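Local structure of thioredoxin (Thermosipho africanus, 6MOS) at residues Met28-Phe33 against Ile57-Ile62; Val79-Ile84 against Arg93-Phe98. The protein probably acts as a thiol-disulfide oxidoreductase of the thioredoxin family, reducing disulfides in partner proteins by thiol-disulfide exchange. One frame throughout, in Å; residues are numbered along the deposited sequence.

Contact 1: Met28-Phe33 against Ile57-Ile62; sequences MKIEYF and IDIEVI. With TAM (tris(hydroxyethyl)aminomethane), chain B.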
ATOM      1  N   MET A  28      -0.760  -4.179 -11.891  1.00 32.14           N
ATOM      2  CA  MET A  28      -0.233  -3.831 -10.560  1.00 29.57           C
ATOM      3  C   MET A  28      -1.340  -3.770  -9.523  1.00 38.34           C
ATOM      4  O   MET A  28      -2.526  -3.845  -9.847  1.00 39.54           O
ATOM      5  CB  MET A  28       0.509  -2.502 -10.594  1.00 32.06           C
ATOM      6  CG  MET A  28       1.816  -2.545 -11.357  1.00 39.34           C
ATOM      7  SD  MET A  28       2.541  -0.902 -11.416  1.00 47.38           S
ATOM      8  CE  MET A  28       3.132  -0.707  -9.734  1.00 34.22           C
ATOM      9  N   LYS A  29      -0.945  -3.627  -8.263  1.00 31.25           N
ATOM     10  CA  LYS A  29      -1.915  -3.605  -7.184  1.00 25.75           C
ATOM     11  C   LYS A  29      -1.263  -2.941  -5.989  1.00 21.93           C
ATOM     12  O   LYS A  29      -0.080  -3.172  -5.719  1.00 29.53           O
ATOM     13  CB  LYS A  29      -2.375  -5.012  -6.796  1.00 24.36           C
ATOM     14  CG  LYS A  29      -3.581  -5.006  -5.888  1.00 28.02           C
ATOM     15  CD  LYS A  29      -3.680  -6.283  -5.080  1.00 33.62           C
ATOM     16  CE  LYS A  29      -4.925  -6.261  -4.221  1.00 33.84           C
ATOM     17  NZ  LYS A  29      -5.131  -7.538  -3.478  1.00 29.31           N
ATOM     18  N   ILE A  30      -2.032  -2.106  -5.298  1.00 24.41           N
ATOM     19  CA  ILE A  30      -1.646  -1.559  -4.004  1.00 19.25           C
ATOM     20  C   ILE A  30      -2.465  -2.249  -2.927  1.00 21.65           C
ATOM     21  O   ILE A  30      -3.692  -2.336  -3.035  1.00 24.85           O
ATOM     22  CB  ILE A  30      -1.859  -0.039  -3.945  1.00 26.01           C
ATOM     23  CG1 ILE A  30      -1.007   0.649  -5.022  1.00 34.06           C
ATOM     24  CG2 ILE A  30      -1.584   0.482  -2.520  1.00 26.36           C
ATOM     25  CD1 ILE A  30      -1.299   2.129  -5.180  1.00 34.29           C
ATOM     26  N   GLU A  31      -1.791  -2.732  -1.888  1.00 22.48           N
ATOM     27  CA  GLU A  31      -2.448  -3.269  -0.704  1.00 18.46           C
ATOM     28  C   GLU A  31      -2.144  -2.332   0.456  1.00 22.24           C
ATOM     29  O   GLU A  31      -0.974  -2.066   0.741  1.00 24.35           O
ATOM     30  CB  GLU A  31      -1.983  -4.694  -0.413  1.00 16.58           C
ATOM     31  CG  GLU A  31      -2.625  -5.684  -1.431  1.00 21.44           C
ATOM     32  CD  GLU A  31      -2.273  -7.147  -1.205  1.00 26.76           C
ATOM     33  OE1 GLU A  31      -1.380  -7.428  -0.405  1.00 28.45           O
ATOM     34  OE2 GLU A  31      -2.889  -8.037  -1.864  1.00 28.36           O
ATOM     35  N   TYR A  32      -3.194  -1.819   1.096  1.00 17.61           N
ATOM     36  CA  TYR A  32      -3.076  -0.825   2.162  1.00 20.30           C
ATOM     37  C   TYR A  32      -3.604  -1.461   3.438  1.00 21.88           C
ATOM     38  O   TYR A  32      -4.797  -1.750   3.530  1.00 22.45           O
ATOM     39  CB  TYR A  32      -3.873   0.424   1.808  1.00 21.73           C
ATOM     40  CG  TYR A  32      -3.753   1.536   2.817  1.00 21.69           C
ATOM     41  CD1 TYR A  32      -2.605   2.297   2.882  1.00 22.72           C
ATOM     42  CD2 TYR A  32      -4.794   1.832   3.685  1.00 20.16           C
ATOM     43  CE1 TYR A  32      -2.481   3.311   3.811  1.00 26.05           C
ATOM     44  CE2 TYR A  32      -4.684   2.854   4.626  1.00 28.44           C
ATOM     45  CZ  TYR A  32      -3.521   3.586   4.678  1.00 26.56           C
ATOM     46  OH  TYR A  32      -3.388   4.615   5.596  1.00 31.46           O
ATOM     47  N   PHE A  33      -2.728  -1.677   4.416  1.00 21.53           N
ATOM     48  CA  PHE A  33      -3.095  -2.335   5.668  1.00 20.29           C
ATOM     49  C   PHE A  33      -3.325  -1.284   6.741  1.00 25.49           C
ATOM     50  O   PHE A  33      -2.472  -0.418   6.960  1.00 19.92           O
ATOM     51  CB  PHE A  33      -2.019  -3.324   6.117  1.00 18.74           C
ATOM     52  CG  PHE A  33      -1.766  -4.437   5.128  1.00 21.25           C
ATOM     53  CD1 PHE A  33      -0.876  -4.259   4.077  1.00 23.23           C
ATOM     54  CD2 PHE A  33      -2.416  -5.655   5.257  1.00 26.54           C
ATOM     55  CE1 PHE A  33      -0.635  -5.283   3.159  1.00 23.48           C
ATOM     56  CE2 PHE A  33      -2.186  -6.688   4.345  1.00 23.80           C
ATOM     57  CZ  PHE A  33      -1.300  -6.502   3.298  1.00 23.08           C
ATOM     58  N   ILE A  57      -4.433   1.967 -10.807  0.87 28.49           N
ATOM     59  CA  ILE A  57      -3.973   0.744 -10.159  0.87 33.26           C
ATOM     60  C   ILE A  57      -5.030   0.312  -9.152  0.87 32.10           C
ATOM     61  O   ILE A  57      -5.542   1.144  -8.393  0.87 32.26           O
ATOM     62  CB  ILE A  57      -2.608   0.952  -9.480  0.87 35.64           C
ATOM     63  CG1 ILE A  57      -1.513   1.158 -10.530  0.87 35.15           C
ATOM     64  CG2 ILE A  57      -2.264  -0.226  -8.565  0.87 36.07           C
ATOM     65  CD1 ILE A  57      -0.160   1.496  -9.913  0.87 30.60           C
ATOM     66  N   ASP A  58      -5.374  -0.981  -9.162  1.00 28.91           N
ATOM     67  CA  ASP A  58      -6.285  -1.521  -8.158  1.00 28.47           C
ATOM     68  C   ASP A  58      -5.706  -1.303  -6.772  1.00 26.54           C
ATOM     69  O   ASP A  58      -4.490  -1.363  -6.582  1.00 34.65           O
ATOM     70  CB  ASP A  58      -6.511  -3.019  -8.367  1.00 29.00           C
ATOM     71  CG  ASP A  58      -7.385  -3.326  -9.557  1.00 43.53           C
ATOM     72  OD1 ASP A  58      -8.061  -2.405 -10.067  1.00 43.44           O
ATOM     73  OD2 ASP A  58      -7.394  -4.500  -9.967  1.00 43.91           O
ATOM     74  N   ILE A  59      -6.573  -1.049  -5.795  1.00 26.42           N
ATOM     75  CA  ILE A  59      -6.133  -0.893  -4.415  1.00 19.80           C
ATOM     76  C   ILE A  59      -7.069  -1.679  -3.517  1.00 28.58           C
ATOM     77  O   ILE A  59      -8.295  -1.566  -3.630  1.00 33.78           O
ATOM     78  CB  ILE A  59      -6.070   0.582  -3.969  1.00 32.20           C
ATOM     79  CG1 ILE A  59      -5.610   0.655  -2.515  1.00 31.94           C
ATOM     80  CG2 ILE A  59      -7.419   1.275  -4.140  1.00 32.50           C
ATOM     81  CD1 ILE A  59      -5.228   2.051  -2.071  1.00 35.71           C
ATOM     82  N   GLU A  60      -6.500  -2.486  -2.637  1.00 22.86           N
ATOM     83  CA  GLU A  60      -7.284  -3.229  -1.668  1.00 17.33           C
ATOM     84  C   GLU A  60      -6.975  -2.670  -0.287  1.00 23.46           C
ATOM     85  O   GLU A  60      -5.805  -2.596   0.099  1.00 22.43           O
ATOM     86  CB  GLU A  60      -6.966  -4.715  -1.737  1.00 21.45           C
ATOM     87  CG  GLU A  60      -7.798  -5.513  -0.759  1.00 25.33           C
ATOM     88  CD  GLU A  60      -7.565  -7.008  -0.854  1.00 32.45           C
ATOM     89  OE1 GLU A  60      -6.693  -7.439  -1.645  1.00 24.43           O
ATOM     90  OE2 GLU A  60      -8.259  -7.748  -0.114  1.00 29.68           O
ATOM     91  N   VAL A  61      -8.007  -2.244   0.432  1.00 20.19           N
ATOM     92  CA  VAL A  61      -7.838  -1.713   1.782  1.00 16.94           C
ATOM     93  C   VAL A  61      -8.163  -2.842   2.749  1.00 24.38           C
ATOM     94  O   VAL A  61      -9.247  -3.437   2.681  1.00 23.86           O
ATOM     95  CB  VAL A  61      -8.722  -0.479   2.023  1.00 19.71           C
ATOM     96  CG1 VAL A  61      -8.471   0.083   3.422  1.00 24.85           C
ATOM     97  CG2 VAL A  61      -8.424   0.585   0.981  1.00 21.98           C
ATOM     98  N   ILE A  62      -7.210  -3.180   3.611  1.00 18.05           N
ATOM     99  CA  ILE A  62      -7.274  -4.385   4.425  1.00 20.03           C
ATOM    100  C   ILE A  62      -7.229  -3.954   5.881  1.00 25.49           C
ATOM    101  O   ILE A  62      -6.285  -3.272   6.298  1.00 24.04           O
ATOM    102  CB  ILE A  62      -6.122  -5.346   4.098  1.00 24.42           C
ATOM    103  CG1 ILE A  62      -6.195  -5.750   2.626  1.00 23.04           C
ATOM    104  CG2 ILE A  62      -6.148  -6.570   5.025  1.00 27.54           C
ATOM    105  CD1 ILE A  62      -4.948  -6.405   2.104  1.00 26.29           C
TER
HETATM  106  C   TAM B 201     -11.767  -4.042  -3.376  1.00 39.77           C
HETATM  107  C1  TAM B 201     -11.908  -4.195  -1.851  1.00 30.83           C
HETATM  108  C2  TAM B 201     -10.886  -2.866  -3.760  1.00 29.63           C
HETATM  109  C3  TAM B 201     -11.226  -5.381  -3.919  1.00 31.42           C
HETATM  110  C4  TAM B 201     -11.796  -2.899  -1.060  1.00 45.67           C
HETATM  111  C5  TAM B 201     -11.678  -1.761  -4.463  1.00 38.59           C
HETATM  112  C6  TAM B 201     -10.057  -5.307  -4.899  1.00 26.13           C
HETATM  113  N   TAM B 201     -13.092  -3.806  -3.939  1.00 37.38           N
HETATM  114  O4  TAM B 201     -10.581  -2.937  -0.370  1.00 25.82           O
HETATM  115  O5  TAM B 201     -10.882  -0.616  -4.633  1.00 45.22           O
HETATM  116  O6  TAM B 201     -10.480  -5.106  -6.237  1.00 36.32           O
HETATM  117  O   HOH W   1      -4.473  -2.858 -11.349  1.00 37.32           O
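Strands 29-33 and 58-62 run parallel, their axes 4.7 Å apart at closest approach and 16° from alignment, with Ile-30 N bonding to Asp-58 O, Glu-60 N to Ile-30 O, Tyr-32 N to Glu-60 O and Ile-62 N to Tyr-32 O. A water bridges Met-28 O and Asp-58 N; tris(hydroxyethyl)aminomethane hydrogen-bonds to Ile-59 O and Val-61 N on the outer edge. Lys-29, Glu-31 and Glu-60 form a salt-bridge network on one face: the extended lysine's NZ forms a salt bridge to Glu-60 OE1, modelled at 2.4 Å, too short to take at face value, and bonds to Glu-31 OE2 at 2.8 Å, meeting that oxygen's anti lone pair. Glu-31 OE1 is hydrogen-bonded to Tyr-70 OH. Were this lysine an alanine, Glu-31 OE2 and Glu-60 OE1, 3.9 Å apart, would probably face each other without the ammonium they share. Farther along, Ile-62 CD1 meets Phe-33 CE2 at 3.6 Å. On the opposite face, Ile-30 CG2 rests on Ile-59 CD1 (4.0 Å), and Val-61 CG1 lies at the Tyr-32 ring edge. In this beta-alpha-beta unit, helix 39-55 covers Tyr-32 and Ile-59, helix 100-115 packs on Ile-30 and Ile-57, and strand 81-86 continues the sheet beside 29-34.

Contact 2: Val79-Ile84 against Arg93-Phe98; sequences VPTVII and RFARNF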
ATOM      1  N   VAL A  79       0.660  -0.827  11.251  1.00 25.31           N
ATOM      2  CA  VAL A  79      -0.092  -0.043  10.276  1.00 22.38           C
ATOM      3  C   VAL A  79       0.281   1.428  10.434  1.00 21.06           C
ATOM      4  O   VAL A  79       0.613   1.873  11.543  1.00 25.31           O
ATOM      5  CB  VAL A  79      -1.610  -0.285  10.410  1.00 23.21           C
ATOM      6  CG1 VAL A  79      -1.913  -1.713  10.070  1.00 21.54           C
ATOM      7  CG2 VAL A  79      -2.075  -0.031  11.834  1.00 24.64           C
ATOM      8  N   PRO A  80       0.271   2.224   9.360  1.00 21.40           N
ATOM      9  CA  PRO A  80      -0.050   1.717   8.016  1.00 22.62           C
ATOM     10  C   PRO A  80       1.082   0.878   7.430  1.00 24.73           C
ATOM     11  O   PRO A  80       2.253   1.108   7.756  1.00 23.76           O
ATOM     12  CB  PRO A  80      -0.278   2.996   7.215  1.00 26.68           C
ATOM     13  CG  PRO A  80       0.596   4.016   7.892  1.00 24.51           C
ATOM     14  CD  PRO A  80       0.517   3.678   9.371  1.00 23.08           C
ATOM     15  N   THR A  81       0.746  -0.122   6.612  1.00 23.61           N
ATOM     16  CA  THR A  81       1.727  -0.786   5.770  1.00 17.52           C
ATOM     17  C   THR A  81       1.214  -0.708   4.342  1.00 19.82           C
ATOM     18  O   THR A  81       0.018  -0.882   4.103  1.00 20.09           O
ATOM     19  CB  THR A  81       1.979  -2.256   6.183  1.00 18.92           C
ATOM     20  OG1 THR A  81       2.656  -2.324   7.450  1.00 23.46           O
ATOM     21  CG2 THR A  81       2.810  -2.994   5.134  1.00 25.38           C
ATOM     22  N   VAL A  82       2.106  -0.396   3.407  1.00 22.41           N
ATOM     23  CA  VAL A  82       1.765  -0.301   1.992  1.00 20.06           C
ATOM     24  C   VAL A  82       2.600  -1.325   1.243  1.00 23.71           C
ATOM     25  O   VAL A  82       3.823  -1.365   1.397  1.00 24.83           O
ATOM     26  CB  VAL A  82       2.003   1.114   1.431  1.00 25.11           C
ATOM     27  CG1 VAL A  82       1.724   1.131  -0.060  1.00 24.44           C
ATOM     28  CG2 VAL A  82       1.108   2.116   2.127  1.00 23.26           C
ATOM     29  N   ILE A  83       1.944  -2.166   0.442  1.00 22.26           N
ATOM     30  CA  ILE A  83       2.655  -3.128  -0.387  1.00 19.26           C
ATOM     31  C   ILE A  83       2.261  -2.850  -1.828  1.00 22.64           C
ATOM     32  O   ILE A  83       1.070  -2.781  -2.142  1.00 20.04           O
ATOM     33  CB  ILE A  83       2.336  -4.581   0.008  1.00 21.28           C
ATOM     34  CG1 ILE A  83       2.713  -4.841   1.473  1.00 24.93           C
ATOM     35  CG2 ILE A  83       3.103  -5.562  -0.869  1.00 22.55           C
ATOM     36  CD1 ILE A  83       2.567  -6.290   1.880  1.00 24.64           C
ATOM     37  N   ILE A  84       3.251  -2.624  -2.689  1.00 22.77           N
ATOM     38  CA  ILE A  84       3.020  -2.498  -4.123  1.00 22.38           C
ATOM     39  C   ILE A  84       3.327  -3.843  -4.768  1.00 23.79           C
ATOM     40  O   ILE A  84       4.369  -4.451  -4.489  1.00 24.66           O
ATOM     41  CB  ILE A  84       3.876  -1.368  -4.725  1.00 31.19           C
ATOM     42  CG1 ILE A  84       3.625  -0.063  -3.956  1.00 25.55           C
ATOM     43  CG2 ILE A  84       3.549  -1.194  -6.195  1.00 28.98           C
ATOM     44  CD1 ILE A  84       4.541   1.079  -4.356  1.00 36.61           C
ATOM     45  N   ARG A  93       7.636  -2.888  -0.088  1.00 26.23           N
ATOM     46  CA  ARG A  93       6.828  -2.786   1.113  1.00 22.59           C
ATOM     47  C   ARG A  93       7.237  -1.530   1.872  1.00 30.30           C
ATOM     48  O   ARG A  93       8.430  -1.202   1.956  1.00 27.28           O
ATOM     49  CB  ARG A  93       6.987  -4.043   1.982  1.00 34.39           C
ATOM     50  CG  ARG A  93       6.161  -4.054   3.253  1.00 32.78           C
ATOM     51  CD  ARG A  93       6.381  -5.334   4.046  1.00 29.47           C
ATOM     52  NE  ARG A  93       5.957  -6.519   3.314  1.00 30.94           N
ATOM     53  CZ  ARG A  93       5.447  -7.605   3.894  1.00 31.11           C
ATOM     54  NH1 ARG A  93       5.302  -7.636   5.213  1.00 31.96           N
ATOM     55  NH2 ARG A  93       5.070  -8.642   3.160  1.00 28.94           N
ATOM     56  N   PHE A  94       6.245  -0.802   2.383  1.00 24.38           N
ATOM     57  CA  PHE A  94       6.476   0.379   3.212  1.00 26.09           C
ATOM     58  C   PHE A  94       5.842   0.141   4.575  1.00 27.32           C
ATOM     59  O   PHE A  94       4.632  -0.062   4.669  1.00 23.16           O
ATOM     60  CB  PHE A  94       5.875   1.636   2.580  1.00 23.86           C
ATOM     61  CG  PHE A  94       6.350   1.915   1.186  1.00 24.27           C
ATOM     62  CD1 PHE A  94       5.743   1.310   0.095  1.00 30.18           C
ATOM     63  CD2 PHE A  94       7.387   2.805   0.957  1.00 33.68           C
ATOM     64  CE1 PHE A  94       6.173   1.577  -1.200  1.00 29.51           C
ATOM     65  CE2 PHE A  94       7.818   3.079  -0.343  1.00 34.55           C
ATOM     66  CZ  PHE A  94       7.214   2.464  -1.414  1.00 33.46           C
ATOM     67  N   ALA A  95       6.645   0.176   5.632  1.00 30.48           N
ATOM     68  CA  ALA A  95       6.089   0.062   6.974  1.00 21.82           C
ATOM     69  C   ALA A  95       6.988   0.841   7.924  1.00 30.18           C
ATOM     70  O   ALA A  95       8.136   1.153   7.595  1.00 37.20           O
ATOM     71  CB  ALA A  95       5.976  -1.393   7.424  1.00 26.14           C
ATOM     72  N   ARG A  96       6.438   1.170   9.089  0.68 23.61           N
ATOM     73  CA  ARG A  96       7.176   1.795  10.191  0.68 26.31           C
ATOM     74  C   ARG A  96       7.535   3.251   9.926  0.68 36.59           C
ATOM     75  O   ARG A  96       7.035   4.144  10.620  0.68 43.73           O
ATOM     76  CB  ARG A  96       8.447   1.001  10.518  0.68 29.67           C
ATOM     77  CG  ARG A  96       8.195  -0.268  11.314  0.68 34.71           C
ATOM     78  CD  ARG A  96       9.463  -1.085  11.502  0.68 33.47           C
ATOM     79  NE  ARG A  96       9.202  -2.337  12.212  0.68 54.57           N
ATOM     80  CZ  ARG A  96       8.742  -3.446  11.637  0.68 57.61           C
ATOM     81  NH1 ARG A  96       8.481  -3.465  10.332  0.68 51.29           N
ATOM     82  NH2 ARG A  96       8.536  -4.539  12.367  0.68 54.86           N
ATOM     83  N   ASN A  97       8.410   3.517   8.956  0.70 32.84           N
ATOM     84  CA  ASN A  97       8.857   4.890   8.705  0.70 37.30           C
ATOM     85  C   ASN A  97       8.921   5.127   7.200  0.70 39.22           C
ATOM     86  O   ASN A  97       9.883   4.720   6.537  0.70 41.21           O
ATOM     87  CB  ASN A  97      10.202   5.177   9.362  0.70 39.77           C
ATOM     88  CG  ASN A  97      10.327   6.623   9.824  0.70 40.36           C
ATOM     89  OD1 ASN A  97       9.330   7.341   9.942  0.70 37.06           O
ATOM     90  ND2 ASN A  97      11.554   7.059  10.085  0.70 45.08           N
ATOM     91  N   PHE A  98       7.899   5.798   6.673  1.00 36.59           N
ATOM     92  CA  PHE A  98       7.850   6.154   5.262  1.00 31.13           C
ATOM     93  C   PHE A  98       6.859   7.295   5.081  1.00 32.85           C
ATOM     94  O   PHE A  98       5.924   7.456   5.875  1.00 28.74           O
ATOM     95  CB  PHE A  98       7.450   4.957   4.395  1.00 29.05           C
ATOM     96  CG  PHE A  98       6.030   4.520   4.583  1.00 28.47           C
ATOM     97  CD1 PHE A  98       5.680   3.663   5.623  1.00 24.94           C
ATOM     98  CD2 PHE A  98       5.042   4.943   3.706  1.00 25.80           C
ATOM     99  CE1 PHE A  98       4.372   3.251   5.781  1.00 28.26           C
ATOM    100  CE2 PHE A  98       3.722   4.536   3.871  1.00 21.43           C
ATOM    101  CZ  PHE A  98       3.392   3.687   4.905  1.00 24.83           C
TER
HETATM  102  O   HOH W   2       3.622   1.496   9.839  1.00 33.74           O
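Val-82 and Phe-94 form the antiparallel hydrogen-bonded pair toward the open end of the hairpin 81-86/89-95: Val-82 N bonds to Phe-94 O at 2.8 Å and Phe-94 N to Val-82 O at 2.7 Å, each donor in the plane of the carbonyl it meets. The tight packing gathers on their side of the sheet. With CG anti to its carbonyl carbon (chi1 -56°), Phe-94 carries its ring along the neighbouring strand, where Ile-84 CD1 reaches the ring edge at CE1, 3.6 Å away, and Val-82 CB lies 4.0 Å from Phe-94 CD1. Phe-98, beyond the strand, folds back: its CG stands between backbone N and carbonyl carbon (chi1 69°), and CB of Phe-94 sits over the centre of its ring. Val-82 CG2 approaches Phe-98 CZ at 3.9 Å, while Pro-80 O lies in the ring plane, 3.6 Å from Phe-98 CE1. Helix 100-115 packs against Ile-84 and Phe-94, and Met-44 of helix 39-55 against Phe-98.

The other face is more polar. Arg-93 lies alongside Ile-83, whose CD1 sits over one face of the guanidinium, offset toward its rim, while NE pairs with Glu-90 and NH2 bonds to Lys-74 O. Thr-81 OG1 touches Ala-95 CB, its hydrogen bond going to Thr-78 O. Toward the exposed Arg-96 the strands part, and a water takes over, donating to Pro-80 O and accepting from Arg-96 N.

Pro-80 follows a cis peptide bond and touches Cys-41 of the CxxC disulfide, as the cis-proline of thioredoxins does. The chemistry therefore changes along the hairpin: aromatic and aliphatic side chains pack over the hydrogen-bonded pair, whereas next to Pro-80 a water links the two backbones.

How the contacts relate
Contacts 1 and 2 are neighbouring parts of one mixed sheet, in the order 58-63, 29-34, 81-86, 89-95, and their centres lie about 12 Å apart. The inner strands join them: Glu-31 N to Ile-83 O and Phe-33 N to Thr-81 O are probable hydrogen bonds, both 2.9 Å long, and Phe-33 CE1 packs on Ile-83 CD1 at 3.6 Å. Both contacts touch Cys-41, half of the Cys-38 to Cys-41 disulfide: Tyr-32 OH bonds to its backbone O, and Pro-80 packs on it. The tris(hydroxyethyl)aminomethane instead binds the outer backbone of 57-62, where Val-61 N donates to its O4 at 2.8 Å, about 13 Å from the side chain of Val-82.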